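Probable porin (Pseudomonas aeruginosa, PDB 2Y0H) forms an outer-membrane beta-barrel that probably lets small solutes pass, as other OprD-family porins do. Local coordinates at residues N287-Q292 against E341-T346; Q17-R22 against L377-F382; L248-T253 against I263-M268; D272-L277 against T293-Q298. All coordinates share one frame; numbering follows the deposited sequence.

Contact 1: residues N287-Q292 against E341-T346. With C8E ((hydroxyethyloxy)tri(ethyloxy)octane), chain L.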
loop_
_atom_site.group_PDB
_atom_site.type_symbol
_atom_site.label_atom_id
_atom_site.label_comp_id
_atom_site.label_asym_id
_atom_site.label_seq_id
_atom_site.Cartn_x
_atom_site.Cartn_y
_atom_site.Cartn_z
ATOM N N ASN A 287 8.289 6.921 4.945
ATOM C CA ASN A 287 8.982 7.576 3.840
ATOM C C ASN A 287 8.804 6.905 2.473
ATOM O O ASN A 287 9.607 7.104 1.556
ATOM C CB ASN A 287 10.458 7.802 4.189
ATOM C CG ASN A 287 10.634 8.894 5.240
ATOM O OD1 ASN A 287 9.648 9.475 5.688
ATOM N ND2 ASN A 287 11.884 9.175 5.638
ATOM N N LEU A 288 7.740 6.123 2.341
ATOM C CA LEU A 288 7.401 5.520 1.066
ATOM C C LEU A 288 7.184 6.592 0.012
ATOM O O LEU A 288 6.465 7.549 0.249
ATOM C CB LEU A 288 6.124 4.683 1.201
ATOM C CG LEU A 288 5.582 4.205 -0.149
ATOM C CD1 LEU A 288 6.405 3.026 -0.608
ATOM C CD2 LEU A 288 4.105 3.845 -0.069
ATOM N N MET A 289 7.785 6.421 -1.160
ATOM C CA MET A 289 7.639 7.392 -2.242
ATOM C C MET A 289 7.106 6.733 -3.521
ATOM O O MET A 289 6.946 5.522 -3.570
ATOM C CB MET A 289 8.979 8.090 -2.509
ATOM C CG MET A 289 9.441 8.945 -1.342
ATOM S SD MET A 289 8.520 10.501 -1.280
ATOM C CE MET A 289 9.436 11.423 -2.541
ATOM N N ALA A 290 6.841 7.530 -4.552
ATOM C CA ALA A 290 6.266 6.997 -5.785
ATOM C C ALA A 290 7.173 5.953 -6.434
ATOM O O ALA A 290 6.703 4.949 -6.947
ATOM C CB ALA A 290 5.970 8.120 -6.754
ATOM N N TYR A 291 8.476 6.192 -6.401
ATOM C CA TYR A 291 9.434 5.270 -6.998
ATOM C C TYR A 291 10.168 4.426 -5.949
ATOM O O TYR A 291 10.033 3.203 -5.927
ATOM C CB TYR A 291 10.415 6.036 -7.896
ATOM C CG TYR A 291 11.514 5.187 -8.501
ATOM C CD1 TYR A 291 11.213 4.022 -9.200
ATOM C CD2 TYR A 291 12.847 5.562 -8.391
ATOM C CE1 TYR A 291 12.211 3.248 -9.755
ATOM C CE2 TYR A 291 13.853 4.794 -8.938
ATOM C CZ TYR A 291 13.529 3.636 -9.621
ATOM O OH TYR A 291 14.526 2.861 -10.173
ATOM N N GLN A 292 10.933 5.068 -5.070
ATOM C CA GLN A 292 11.695 4.336 -4.048
ATOM C C GLN A 292 10.983 4.220 -2.705
ATOM O O GLN A 292 10.164 5.073 -2.340
ATOM C CB GLN A 292 13.077 4.953 -3.857
ATOM C CG GLN A 292 14.030 4.608 -4.981
ATOM C CD GLN A 292 14.192 3.104 -5.154
ATOM O OE1 GLN A 292 13.839 2.544 -6.189
ATOM N NE2 GLN A 292 14.722 2.449 -4.138
ATOM N N GLU A 341 20.558 8.701 -1.723
ATOM C CA GLU A 341 19.547 8.927 -2.742
ATOM C C GLU A 341 18.564 9.995 -2.290
ATOM O O GLU A 341 18.423 10.263 -1.092
ATOM C CB GLU A 341 18.808 7.614 -3.068
ATOM C CG GLU A 341 18.003 7.029 -1.895
ATOM C CD GLU A 341 17.481 5.607 -2.145
ATOM O OE1 GLU A 341 17.631 5.084 -3.262
ATOM O OE2 GLU A 341 16.926 5.001 -1.211
ATOM N N TRP A 342 17.880 10.602 -3.250
ATOM C CA TRP A 342 16.765 11.479 -2.937
ATOM C C TRP A 342 15.646 11.362 -3.966
ATOM O O TRP A 342 15.876 10.983 -5.114
ATOM C CB TRP A 342 17.213 12.934 -2.776
ATOM C CG TRP A 342 17.742 13.636 -3.985
ATOM C CD1 TRP A 342 19.059 13.832 -4.299
ATOM C CD2 TRP A 342 16.983 14.307 -5.013
ATOM N NE1 TRP A 342 19.166 14.560 -5.465
ATOM C CE2 TRP A 342 17.910 14.863 -5.923
ATOM C CE3 TRP A 342 15.620 14.474 -5.260
ATOM C CZ2 TRP A 342 17.516 15.577 -7.057
ATOM C CZ3 TRP A 342 15.223 15.186 -6.392
ATOM C CH2 TRP A 342 16.172 15.731 -7.275
ATOM N N GLU A 343 14.429 11.675 -3.543
ATOM C CA GLU A 343 13.305 11.651 -4.454
ATOM C C GLU A 343 12.367 12.805 -4.146
ATOM O O GLU A 343 12.150 13.151 -2.987
ATOM C CB GLU A 343 12.557 10.318 -4.371
ATOM C CG GLU A 343 11.473 10.137 -5.445
ATOM C CD GLU A 343 10.852 8.724 -5.475
ATOM O OE1 GLU A 343 11.541 7.748 -5.099
ATOM O OE2 GLU A 343 9.672 8.597 -5.879
ATOM N N ARG A 344 11.832 13.411 -5.193
ATOM C CA ARG A 344 10.754 14.361 -5.038
ATOM C C ARG A 344 9.540 13.861 -5.816
ATOM O O ARG A 344 9.681 13.327 -6.909
ATOM C CB ARG A 344 11.178 15.746 -5.526
ATOM C CG ARG A 344 10.026 16.731 -5.674
ATOM C CD ARG A 344 10.298 17.995 -4.886
ATOM N NE ARG A 344 11.709 18.367 -4.968
ATOM C CZ ARG A 344 12.230 19.439 -4.381
ATOM N NH1 ARG A 344 11.442 20.246 -3.677
ATOM N NH2 ARG A 344 13.528 19.702 -4.502
ATOM N N ASN A 345 8.360 14.018 -5.222
ATOM C CA ASN A 345 7.092 13.663 -5.849
ATOM C C ASN A 345 6.197 14.879 -5.798
ATOM O O ASN A 345 6.016 15.469 -4.733
ATOM C CB ASN A 345 6.380 12.542 -5.082
ATOM C CG ASN A 345 7.055 11.194 -5.222
ATOM O OD1 ASN A 345 6.767 10.268 -4.459
ATOM N ND2 ASN A 345 7.945 11.070 -6.192
ATOM N N THR A 346 5.649 15.270 -6.939
ATOM C CA THR A 346 4.651 16.318 -6.961
ATOM C C THR A 346 3.424 15.771 -7.660
ATOM O O THR A 346 3.493 15.328 -8.806
ATOM C CB THR A 346 5.150 17.581 -7.677
ATOM O OG1 THR A 346 6.278 18.113 -6.973
ATOM C CG2 THR A 346 4.054 18.627 -7.729
HETATM C C7 C8E L . 21.898 14.226 -1.276
HETATM C C8 C8E L . 22.709 12.963 -1.555
HETATM O O9 C8E L . 22.125 12.242 -2.627
HETATM C C10 C8E L . 22.287 12.881 -3.883
HETATM C C11 C8E L . 22.763 11.880 -4.936
HETATM O O12 C8E L . 23.535 12.526 -5.927
HETATM O O HOH W 1 15.115 3.034 -1.782
#
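Glu-343 OE2 takes two donors: Tyr-291 N gives its hydrogen to the syn lone pair at 2.7 Å, and Asn-345 ND2, two residues further along the strand, uses the anti lone pair at 3.0 Å. The other carboxylate oxygen is occupied as well, Gln-292 N reaching the syn lone pair of Glu-343 OE1 at 2.7 Å in a fairly straight bond (165°). Two successive backbone N-H groups are thus matched to one carboxylate, carried to them on an extended chain whose CG stands anti to the backbone N (chi1 -172°). Glu-343 and Asn-345 belong to the inward side of barrel strand 339-351; Trp-342 turns the other way, its indole edge against a bound detergent. Their partner is the long loop between strands 259-269 and 300-309, folded into the lumen much as inward loops narrow the pore in OprD. Asn-345 OD1 accepts from Ala-290 N at 2.7 Å and also from Arg-323 NE of the neighbouring strand. Under the turn, Met-289 bends at chi2 and chi3 and puts CE against Glu-343 O (3.2 Å) and the Asn-345 amide. At the other end a water bridges Gln-292 NE2 and Glu-341 OE2, while Tyr-369 and Arg-296 hold Glu-341 OE1.

Contact 2: residues Q17-R22 against L377-F382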
loop_
_atom_site.group_PDB
_atom_site.type_symbol
_atom_site.label_atom_id
_atom_site.label_comp_id
_atom_site.label_asym_id
_atom_site.label_seq_id
_atom_site.Cartn_x
_atom_site.Cartn_y
_atom_site.Cartn_z
ATOM N N GLN A 17 2.517 6.579 -18.484
ATOM C CA GLN A 17 3.771 6.945 -17.854
ATOM C C GLN A 17 4.858 7.177 -18.888
ATOM O O GLN A 17 5.010 6.412 -19.849
ATOM C CB GLN A 17 4.217 5.882 -16.850
ATOM C CG GLN A 17 4.536 4.546 -17.470
ATOM C CD GLN A 17 5.541 3.772 -16.655
ATOM O OE1 GLN A 17 5.832 4.121 -15.506
ATOM N NE2 GLN A 17 6.092 2.717 -17.246
ATOM N N LEU A 18 5.605 8.252 -18.680
ATOM C CA LEU A 18 6.752 8.560 -19.507
ATOM C C LEU A 18 7.961 8.526 -18.596
ATOM O O LEU A 18 8.089 9.357 -17.693
ATOM C CB LEU A 18 6.591 9.937 -20.157
ATOM C CG LEU A 18 7.707 10.404 -21.099
ATOM C CD1 LEU A 18 8.052 9.322 -22.119
ATOM C CD2 LEU A 18 7.313 11.689 -21.799
ATOM N N ARG A 19 8.835 7.549 -18.814
ATOM C CA ARG A 19 10.007 7.379 -17.966
ATOM C C ARG A 19 11.300 7.742 -18.678
ATOM O O ARG A 19 11.458 7.497 -19.869
ATOM C CB ARG A 19 10.111 5.941 -17.455
ATOM C CG ARG A 19 8.891 5.437 -16.716
ATOM C CD ARG A 19 9.307 4.473 -15.616
ATOM N NE ARG A 19 10.548 3.785 -15.952
ATOM C CZ ARG A 19 11.257 3.060 -15.093
ATOM N NH1 ARG A 19 10.843 2.925 -13.838
ATOM N NH2 ARG A 19 12.378 2.471 -15.491
ATOM N N ASP A 20 12.222 8.324 -17.922
ATOM C CA ASP A 20 13.584 8.553 -18.376
ATOM C C ASP A 20 14.520 7.949 -17.331
ATOM O O ASP A 20 14.957 8.631 -16.400
ATOM C CB ASP A 20 13.848 10.052 -18.552
ATOM C CG ASP A 20 15.282 10.356 -18.977
ATOM O OD1 ASP A 20 16.169 9.490 -18.808
ATOM O OD2 ASP A 20 15.522 11.472 -19.486
ATOM N N TYR A 21 14.804 6.659 -17.491
ATOM C CA TYR A 21 15.622 5.898 -16.549
ATOM C C TYR A 21 17.047 5.719 -17.076
ATOM O O TYR A 21 17.234 5.358 -18.230
ATOM C CB TYR A 21 14.970 4.527 -16.307
ATOM C CG TYR A 21 15.800 3.543 -15.505
ATOM C CD1 TYR A 21 16.757 2.751 -16.125
ATOM C CD2 TYR A 21 15.614 3.395 -14.136
ATOM C CE1 TYR A 21 17.514 1.842 -15.410
ATOM C CE2 TYR A 21 16.370 2.487 -13.407
ATOM C CZ TYR A 21 17.321 1.711 -14.055
ATOM O OH TYR A 21 18.089 0.804 -13.355
ATOM N N ARG A 22 18.049 5.972 -16.237
ATOM C CA ARG A 22 19.442 5.727 -16.636
ATOM C C ARG A 22 20.383 5.540 -15.449
ATOM O O ARG A 22 20.043 5.873 -14.319
ATOM C CB ARG A 22 19.977 6.835 -17.552
ATOM C CG ARG A 22 20.210 8.170 -16.867
ATOM C CD ARG A 22 18.886 8.839 -16.532
ATOM N NE ARG A 22 19.042 10.248 -16.174
ATOM C CZ ARG A 22 18.038 11.032 -15.787
ATOM N NH1 ARG A 22 16.802 10.542 -15.704
ATOM N NH2 ARG A 22 18.263 12.305 -15.482
ATOM N N LEU A 377 16.269 8.954 -12.245
ATOM C CA LEU A 377 14.973 8.810 -12.898
ATOM C C LEU A 377 14.192 10.114 -12.952
ATOM O O LEU A 377 14.104 10.850 -11.967
ATOM C CB LEU A 377 14.113 7.753 -12.190
ATOM C CG LEU A 377 12.715 7.549 -12.797
ATOM C CD1 LEU A 377 12.811 6.811 -14.125
ATOM C CD2 LEU A 377 11.784 6.817 -11.838
ATOM N N ASP A 378 13.615 10.381 -14.113
ATOM C CA ASP A 378 12.600 11.404 -14.247
ATOM C C ASP A 378 11.427 10.719 -14.887
ATOM O O ASP A 378 11.595 9.903 -15.787
ATOM C CB ASP A 378 13.074 12.547 -15.126
ATOM C CG ASP A 378 14.193 13.325 -14.496
ATOM O OD1 ASP A 378 13.905 14.222 -13.686
ATOM O OD2 ASP A 378 15.361 13.025 -14.797
ATOM N N GLU A 379 10.239 11.040 -14.404
ATOM C CA GLU A 379 9.054 10.347 -14.842
ATOM C C GLU A 379 7.828 11.207 -14.612
ATOM O O GLU A 379 7.711 11.909 -13.598
ATOM C CB GLU A 379 8.905 9.005 -14.115
ATOM C CG GLU A 379 7.547 8.357 -14.331
ATOM C CD GLU A 379 7.498 6.911 -13.888
ATOM O OE1 GLU A 379 8.562 6.338 -13.561
ATOM O OE2 GLU A 379 6.384 6.347 -13.874
ATOM N N ASN A 380 6.927 11.158 -15.582
ATOM C CA ASN A 380 5.630 11.763 -15.429
ATOM C C ASN A 380 4.574 10.703 -15.650
ATOM O O ASN A 380 4.707 9.858 -16.531
ATOM C CB ASN A 380 5.477 12.934 -16.395
ATOM C CG ASN A 380 6.392 14.095 -16.036
ATOM O OD1 ASN A 380 6.010 14.994 -15.284
ATOM N ND2 ASN A 380 7.617 14.061 -16.542
ATOM N N ARG A 381 3.541 10.718 -14.821
ATOM C CA ARG A 381 2.433 9.806 -15.018
ATOM C C ARG A 381 1.169 10.615 -15.122
ATOM O O ARG A 381 1.057 11.680 -14.520
ATOM C CB ARG A 381 2.293 8.843 -13.846
ATOM C CG ARG A 381 3.547 8.095 -13.493
ATOM C CD ARG A 381 3.282 7.083 -12.387
ATOM N NE ARG A 381 4.518 6.421 -12.012
ATOM C CZ ARG A 381 4.689 5.731 -10.895
ATOM N NH1 ARG A 381 3.688 5.603 -10.030
ATOM N NH2 ARG A 381 5.867 5.170 -10.645
ATOM N N PHE A 382 0.215 10.106 -15.886
ATOM C CA PHE A 382 -1.119 10.665 -15.867
ATOM C C PHE A 382 -2.093 9.514 -15.753
ATOM O O PHE A 382 -2.079 8.581 -16.569
ATOM C CB PHE A 382 -1.397 11.521 -17.105
ATOM C CG PHE A 382 -2.697 12.257 -17.034
ATOM C CD1 PHE A 382 -2.817 13.393 -16.251
ATOM C CD2 PHE A 382 -3.806 11.808 -17.737
ATOM C CE1 PHE A 382 -4.018 14.072 -16.175
ATOM C CE2 PHE A 382 -5.009 12.488 -17.672
ATOM C CZ PHE A 382 -5.115 13.617 -16.887
#
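Glu-379 leans across to strand 17-22 from its first carbon outward: CB lies 3.7 Å from Leu-18 O, CG 3.5 Å from Leu-18 O, and CD 3.5 Å from Arg-19 CG. At the tip OE1 lies by the aliphatic part of Arg-19, too tightly modelled to be read closely. OE2 faces Gln-17 OE1 with the amide and carboxylate planes 74° apart; both are acceptors, so no hydrogen bond forms between them. Arg-381 NE bonds to Glu-379 OE2 at 2.6 Å, from above the carboxylate plane, and Gln-17 NE2 turns to Asn-33. The two strands are the first and last of the chain, and their antiparallel pairing is the seam that closes the 18-stranded barrel. Gln-17, Arg-19, Leu-377 and Glu-379 share one face, where Leu-377 CD1 sits over the centre of the Arg-19 guanidinium. On the other, Arg-22 grips Asp-378 OD2 end-on with NH1 at 3.0 Å and NH2 at 3.1 Å, guanidinium and carboxylate nearly coplanar. Its NH1 also donates to Asp-20 O, which takes Asp-378 N from the opposite face of its carbonyl plane. The Asp-20 carboxylate joins this salt-bridge network by charge alone, and Arg-370 brings a second guanidinium to Asp-378 OD2.

Contact 3: residues L248-T253 against I263-M268. With C8E ((hydroxyethyloxy)tri(ethyloxy)octane), chain M.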
loop_
_atom_site.group_PDB
_atom_site.type_symbol
_atom_site.label_atom_id
_atom_site.label_comp_id
_atom_site.label_asym_id
_atom_site.label_seq_id
_atom_site.Cartn_x
_atom_site.Cartn_y
_atom_site.Cartn_z
ATOM N N LEU A 248 12.403 1.447 12.056
ATOM C CA LEU A 248 11.790 2.520 12.860
ATOM C C LEU A 248 11.418 3.697 11.959
ATOM O O LEU A 248 12.282 4.302 11.324
ATOM C CB LEU A 248 12.751 3.041 13.929
ATOM C CG LEU A 248 13.232 2.154 15.077
ATOM C CD1 LEU A 248 13.581 0.761 14.607
ATOM C CD2 LEU A 248 14.444 2.803 15.734
ATOM N N ASN A 249 10.138 4.029 11.901
ATOM C CA ASN A 249 9.709 5.136 11.064
ATOM C C ASN A 249 8.507 5.859 11.656
ATOM O O ASN A 249 7.662 5.248 12.320
ATOM C CB ASN A 249 9.454 4.689 9.614
ATOM C CG ASN A 249 8.246 3.776 9.481
ATOM O OD1 ASN A 249 7.144 4.229 9.195
ATOM N ND2 ASN A 249 8.455 2.481 9.682
ATOM N N ALA A 250 8.451 7.167 11.425
ATOM C CA ALA A 250 7.405 8.005 11.998
ATOM C C ALA A 250 7.037 9.129 11.042
ATOM O O ALA A 250 7.886 9.668 10.342
ATOM C CB ALA A 250 7.847 8.574 13.349
ATOM N N MET A 251 5.759 9.468 11.005
ATOM C CA MET A 251 5.306 10.629 10.249
ATOM C C MET A 251 4.585 11.584 11.193
ATOM O O MET A 251 3.635 11.188 11.858
ATOM C CB MET A 251 4.367 10.195 9.120
ATOM C CG MET A 251 4.064 11.282 8.116
ATOM S SD MET A 251 5.424 11.483 6.964
ATOM C CE MET A 251 4.700 10.819 5.469
ATOM N N LEU A 252 5.064 12.825 11.268
ATOM C CA LEU A 252 4.405 13.893 12.023
ATOM C C LEU A 252 3.749 14.867 11.051
ATOM O O LEU A 252 4.422 15.460 10.210
ATOM C CB LEU A 252 5.423 14.660 12.862
ATOM C CG LEU A 252 5.546 14.328 14.347
ATOM C CD1 LEU A 252 4.325 14.829 15.090
ATOM C CD2 LEU A 252 5.732 12.818 14.547
ATOM N N THR A 253 2.440 15.040 11.165
ATOM C CA THR A 253 1.718 15.869 10.207
ATOM C C THR A 253 0.938 16.958 10.926
ATOM O O THR A 253 0.104 16.690 11.799
ATOM C CB THR A 253 0.763 15.028 9.324
ATOM O OG1 THR A 253 1.514 14.024 8.634
ATOM C CG2 THR A 253 0.073 15.903 8.292
ATOM N N ILE A 263 6.636 15.987 8.413
ATOM C CA ILE A 263 8.005 15.511 8.515
ATOM C C ILE A 263 7.980 14.009 8.788
ATOM O O ILE A 263 7.194 13.518 9.609
ATOM C CB ILE A 263 8.771 16.163 9.688
ATOM C CG1 ILE A 263 8.639 17.680 9.649
ATOM C CG2 ILE A 263 10.240 15.799 9.639
ATOM C CD1 ILE A 263 9.652 18.373 10.527
ATOM N N GLY A 264 8.849 13.290 8.095
ATOM C CA GLY A 264 9.003 11.872 8.300
ATOM C C GLY A 264 10.448 11.520 8.563
ATOM O O GLY A 264 11.369 12.123 7.989
ATOM N N VAL A 265 10.650 10.563 9.458
ATOM C CA VAL A 265 11.967 9.996 9.690
ATOM C C VAL A 265 11.841 8.480 9.618
ATOM O O VAL A 265 10.825 7.917 10.023
ATOM C CB VAL A 265 12.558 10.396 11.074
ATOM C CG1 VAL A 265 12.841 11.869 11.122
ATOM C CG2 VAL A 265 11.609 10.005 12.205
ATOM N N GLN A 266 12.887 7.826 9.130
ATOM C CA GLN A 266 12.855 6.392 8.872
ATOM C C GLN A 266 14.276 5.866 8.996
ATOM O O GLN A 266 15.229 6.496 8.526
ATOM C CB GLN A 266 12.304 6.131 7.462
ATOM C CG GLN A 266 12.082 4.665 7.075
ATOM C CD GLN A 266 11.056 4.537 5.954
ATOM O OE1 GLN A 266 9.862 4.809 6.160
ATOM N NE2 GLN A 266 11.517 4.161 4.751
ATOM N N LYS A 267 14.414 4.704 9.613
ATOM C CA LYS A 267 15.726 4.150 9.880
ATOM C C LYS A 267 15.727 2.612 9.761
ATOM O O LYS A 267 15.004 1.925 10.472
ATOM C CB LYS A 267 16.164 4.609 11.269
ATOM C CG LYS A 267 17.550 4.194 11.697
ATOM C CD LYS A 267 17.905 4.826 13.057
ATOM C CE LYS A 267 17.929 6.372 13.003
ATOM N NZ LYS A 267 16.575 7.040 12.956
ATOM N N MET A 268 16.524 2.094 8.834
ATOM C CA MET A 268 16.754 0.652 8.706
ATOM C C MET A 268 17.939 0.258 9.586
ATOM O O MET A 268 19.001 0.883 9.538
ATOM C CB MET A 268 17.063 0.266 7.252
ATOM C CG MET A 268 16.001 0.666 6.229
ATOM S SD MET A 268 14.410 -0.177 6.513
ATOM C CE MET A 268 13.431 1.216 7.095
HETATM C C1 C8E M . 12.707 6.878 14.474
HETATM C C2 C8E M . 11.238 6.513 14.248
HETATM C C3 C8E M . 10.435 6.658 15.541
HETATM C C4 C8E M . 10.364 5.332 16.298
#
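Met-251 lays its sulphur over Gly-264, a place on the sheet where no side chain stands: SD comes within 3.8 Å of Gly-264 CA. The bend at chi2 (79°), after a CG anti to the backbone N, turns the sulphur across to the partner strand. The setting is the beta hairpin of strands 244-256 and 259-269, two neighbouring staves of the porin barrel running antiparallel. Paired backbone bonds tie Leu-248 to Lys-267, Ala-250 to Val-265 and Leu-252 to Ile-263, and between these rungs CA-H groups point at carbonyl oxygens, as from Asn-249 CA to Val-265 O at 3.2 Å. Asn-249 and Gln-266, on the same face as Met-251, lie side by side and point the same way, their amide planes 81° apart. Gln-266 OE1 lies 3.5 Å from Asn-249 CB, and CG packs on the same carbon, with no hydrogen bond between the two amides. The loop folded into the barrel supplies other partners: Asn-249 OD1 accepts from Ala-286 N, Gln-266 OE1 from Asn-287 N, and Gln-266 NE2 donates to Phe-294 O, while Asn-249 ND2 donates to Asn-247 OD1 of its own strand. The opposite face carries Leu-248, Ala-250, Val-265 and Lys-267 and meets a detergent chain, as a membrane-facing wall would. Detergent atom C3 rests 3.9 Å from Ala-250 CB, and C1 4.0 Å from Val-265 CG2.

Contact 4: residues D272-L277 against T293-Q298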
loop_
_atom_site.group_PDB
_atom_site.type_symbol
_atom_site.label_atom_id
_atom_site.label_comp_id
_atom_site.label_asym_id
_atom_site.label_seq_id
_atom_site.Cartn_x
_atom_site.Cartn_y
_atom_site.Cartn_z
ATOM N N ASP A 272 19.910 -6.275 6.525
ATOM C CA ASP A 272 18.928 -6.427 5.448
ATOM C C ASP A 272 18.030 -5.210 5.200
ATOM O O ASP A 272 17.749 -4.426 6.102
ATOM C CB ASP A 272 18.045 -7.657 5.693
ATOM C CG ASP A 272 18.819 -8.953 5.573
ATOM O OD1 ASP A 272 19.650 -9.040 4.645
ATOM O OD2 ASP A 272 18.613 -9.866 6.410
ATOM N N ALA A 273 17.572 -5.079 3.963
ATOM C CA ALA A 273 16.478 -4.180 3.652
ATOM C C ALA A 273 15.221 -4.651 4.381
ATOM O O ALA A 273 15.127 -5.798 4.791
ATOM C CB ALA A 273 16.228 -4.147 2.144
ATOM N N PHE A 274 14.256 -3.753 4.537
ATOM C CA PHE A 274 12.961 -4.103 5.095
ATOM C C PHE A 274 12.238 -5.154 4.235
ATOM O O PHE A 274 11.983 -4.923 3.052
ATOM C CB PHE A 274 12.099 -2.845 5.220
ATOM C CG PHE A 274 10.749 -3.091 5.825
ATOM C CD1 PHE A 274 10.638 -3.650 7.101
ATOM C CD2 PHE A 274 9.587 -2.759 5.126
ATOM C CE1 PHE A 274 9.399 -3.874 7.673
ATOM C CE2 PHE A 274 8.327 -2.979 5.687
ATOM C CZ PHE A 274 8.230 -3.535 6.968
ATOM N N PRO A 275 11.909 -6.310 4.831
ATOM C CA PRO A 275 11.224 -7.385 4.094
ATOM C C PRO A 275 9.770 -7.044 3.780
ATOM O O PRO A 275 9.009 -6.692 4.689
ATOM C CB PRO A 275 11.282 -8.568 5.065
ATOM C CG PRO A 275 12.374 -8.206 6.061
ATOM C CD PRO A 275 12.299 -6.730 6.187
ATOM N N VAL A 276 9.410 -7.120 2.501
ATOM C CA VAL A 276 8.011 -7.120 2.081
ATOM C C VAL A 276 7.777 -8.325 1.202
ATOM O O VAL A 276 8.721 -8.845 0.599
ATOM C CB VAL A 276 7.629 -5.841 1.290
ATOM C CG1 VAL A 276 7.483 -4.661 2.231
ATOM C CG2 VAL A 276 8.671 -5.537 0.201
ATOM N N LEU A 277 6.522 -8.768 1.123
ATOM C CA LEU A 277 6.134 -9.826 0.190
ATOM C C LEU A 277 6.385 -9.412 -1.265
ATOM O O LEU A 277 6.239 -8.241 -1.621
ATOM C CB LEU A 277 4.658 -10.196 0.376
ATOM C CG LEU A 277 4.294 -10.806 1.736
ATOM C CD1 LEU A 277 2.783 -10.984 1.892
ATOM C CD2 LEU A 277 5.018 -12.135 1.930
ATOM N N THR A 293 11.286 3.153 -1.978
ATOM C CA THR A 293 10.683 2.938 -0.663
ATOM C C THR A 293 11.595 3.392 0.483
ATOM O O THR A 293 11.146 3.477 1.621
ATOM C CB THR A 293 10.269 1.454 -0.434
ATOM O OG1 THR A 293 11.433 0.649 -0.242
ATOM C CG2 THR A 293 9.470 0.908 -1.622
ATOM N N PHE A 294 12.860 3.685 0.178
ATOM C CA PHE A 294 13.826 4.142 1.185
ATOM C C PHE A 294 13.956 3.166 2.353
ATOM O O PHE A 294 14.007 3.561 3.522
ATOM C CB PHE A 294 13.463 5.554 1.667
ATOM C CG PHE A 294 13.735 6.614 0.644
ATOM C CD1 PHE A 294 12.849 6.826 -0.401
ATOM C CD2 PHE A 294 14.899 7.363 0.696
ATOM C CE1 PHE A 294 13.110 7.789 -1.367
ATOM C CE2 PHE A 294 15.168 8.335 -0.270
ATOM C CZ PHE A 294 14.273 8.539 -1.303
ATOM N N THR A 295 14.002 1.882 2.018
ATOM C CA THR A 295 14.140 0.818 3.004
ATOM C C THR A 295 15.346 -0.062 2.689
ATOM O O THR A 295 15.367 -1.237 3.038
ATOM C CB THR A 295 12.870 -0.057 3.067
ATOM O OG1 THR A 295 12.521 -0.502 1.744
ATOM C CG2 THR A 295 11.698 0.747 3.676
ATOM N N ARG A 296 16.349 0.511 2.028
ATOM C CA ARG A 296 17.543 -0.247 1.636
ATOM C C ARG A 296 18.399 -0.538 2.862
ATOM O O ARG A 296 18.215 0.098 3.902
ATOM C CB ARG A 296 18.328 0.514 0.560
ATOM C CG ARG A 296 17.592 0.571 -0.769
ATOM C CD ARG A 296 18.166 1.610 -1.705
ATOM N NE ARG A 296 19.485 1.228 -2.193
ATOM C CZ ARG A 296 20.102 1.832 -3.205
ATOM N NH1 ARG A 296 19.510 2.844 -3.829
ATOM N NH2 ARG A 296 21.303 1.424 -3.595
ATOM N N PRO A 297 19.329 -1.506 2.759
ATOM C CA PRO A 297 20.030 -1.921 3.989
ATOM C C PRO A 297 20.701 -0.730 4.696
ATOM O O PRO A 297 21.424 0.039 4.054
ATOM C CB PRO A 297 21.074 -2.928 3.481
ATOM C CG PRO A 297 20.543 -3.402 2.134
ATOM C CD PRO A 297 19.807 -2.231 1.560
ATOM N N GLN A 298 20.424 -0.565 5.987
ATOM C CA GLN A 298 21.017 0.503 6.799
ATOM C C GLN A 298 20.645 1.950 6.428
ATOM O O GLN A 298 21.267 2.893 6.905
ATOM C CB GLN A 298 22.543 0.356 6.851
ATOM C CG GLN A 298 22.996 -0.909 7.538
ATOM C CD GLN A 298 24.499 -1.042 7.592
ATOM O OE1 GLN A 298 25.138 -1.374 6.595
ATOM N NE2 GLN A 298 25.076 -0.787 8.763
HETATM O O HOH W 2 19.204 -2.529 7.464
#
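The Phe-274 ring is met obliquely by Thr-295 CG2 and swings off from there to the Phe-230 ring, the two planes at about 55°. Both segments belong to the one long loop between barrel strands 259-269 and 300-309, so the contact draws together its outgoing and returning limbs, with Met-268 of strand 259-269 touching both Phe-274 and Thr-295. The CG of Phe-274 is anti to the backbone N (chi1 -178°), which leaves CB as the carbon that bears on this contact, 3.6 Å from Thr-295 CB. The Pro-297 ring comes up to the backbone of Ala-273, with CG 3.9 Å from Ala-273 N and CD 4.1 Å from Ala-273 CB. One direct hydrogen bond joins the limbs, Phe-274 N to Thr-295 O at 3.1 Å, lying in the carbonyl plane; Ala-273 CB presses on the same oxygen. Within the returning limb the hydroxyls of Thr-293 and Thr-295 approach to 2.5 Å, OG1 to OG1. Asp-272 O accepts from Asn-245 ND2 and also from a water that bridges the limbs once more, donating to Asp-272 O at 2.8 Å and accepting from Gln-298 N at 2.7 Å.

In the fold
Contacts 2 and 3 are strand pairs of the barrel wall, built on regular backbone ladders; contacts 1 and 4 concern the loop between strands 259-269 and 300-309, where side chains and single backbone groups do the bonding. Contact 2, the seam, lies at the surface and is rich in charge, whereas the other three are partly buried; contact 3 keeps amides on one face and apolar groups on the other. Contact 1 meets contact 2 through Tyr-291, which packs on Leu-377 and Tyr-21, and contact 4 through an ion pair. Gln-266 ties contact 3 to both loop contacts. Contacts 2 and 3 do not touch, their centres about 26 Å apart.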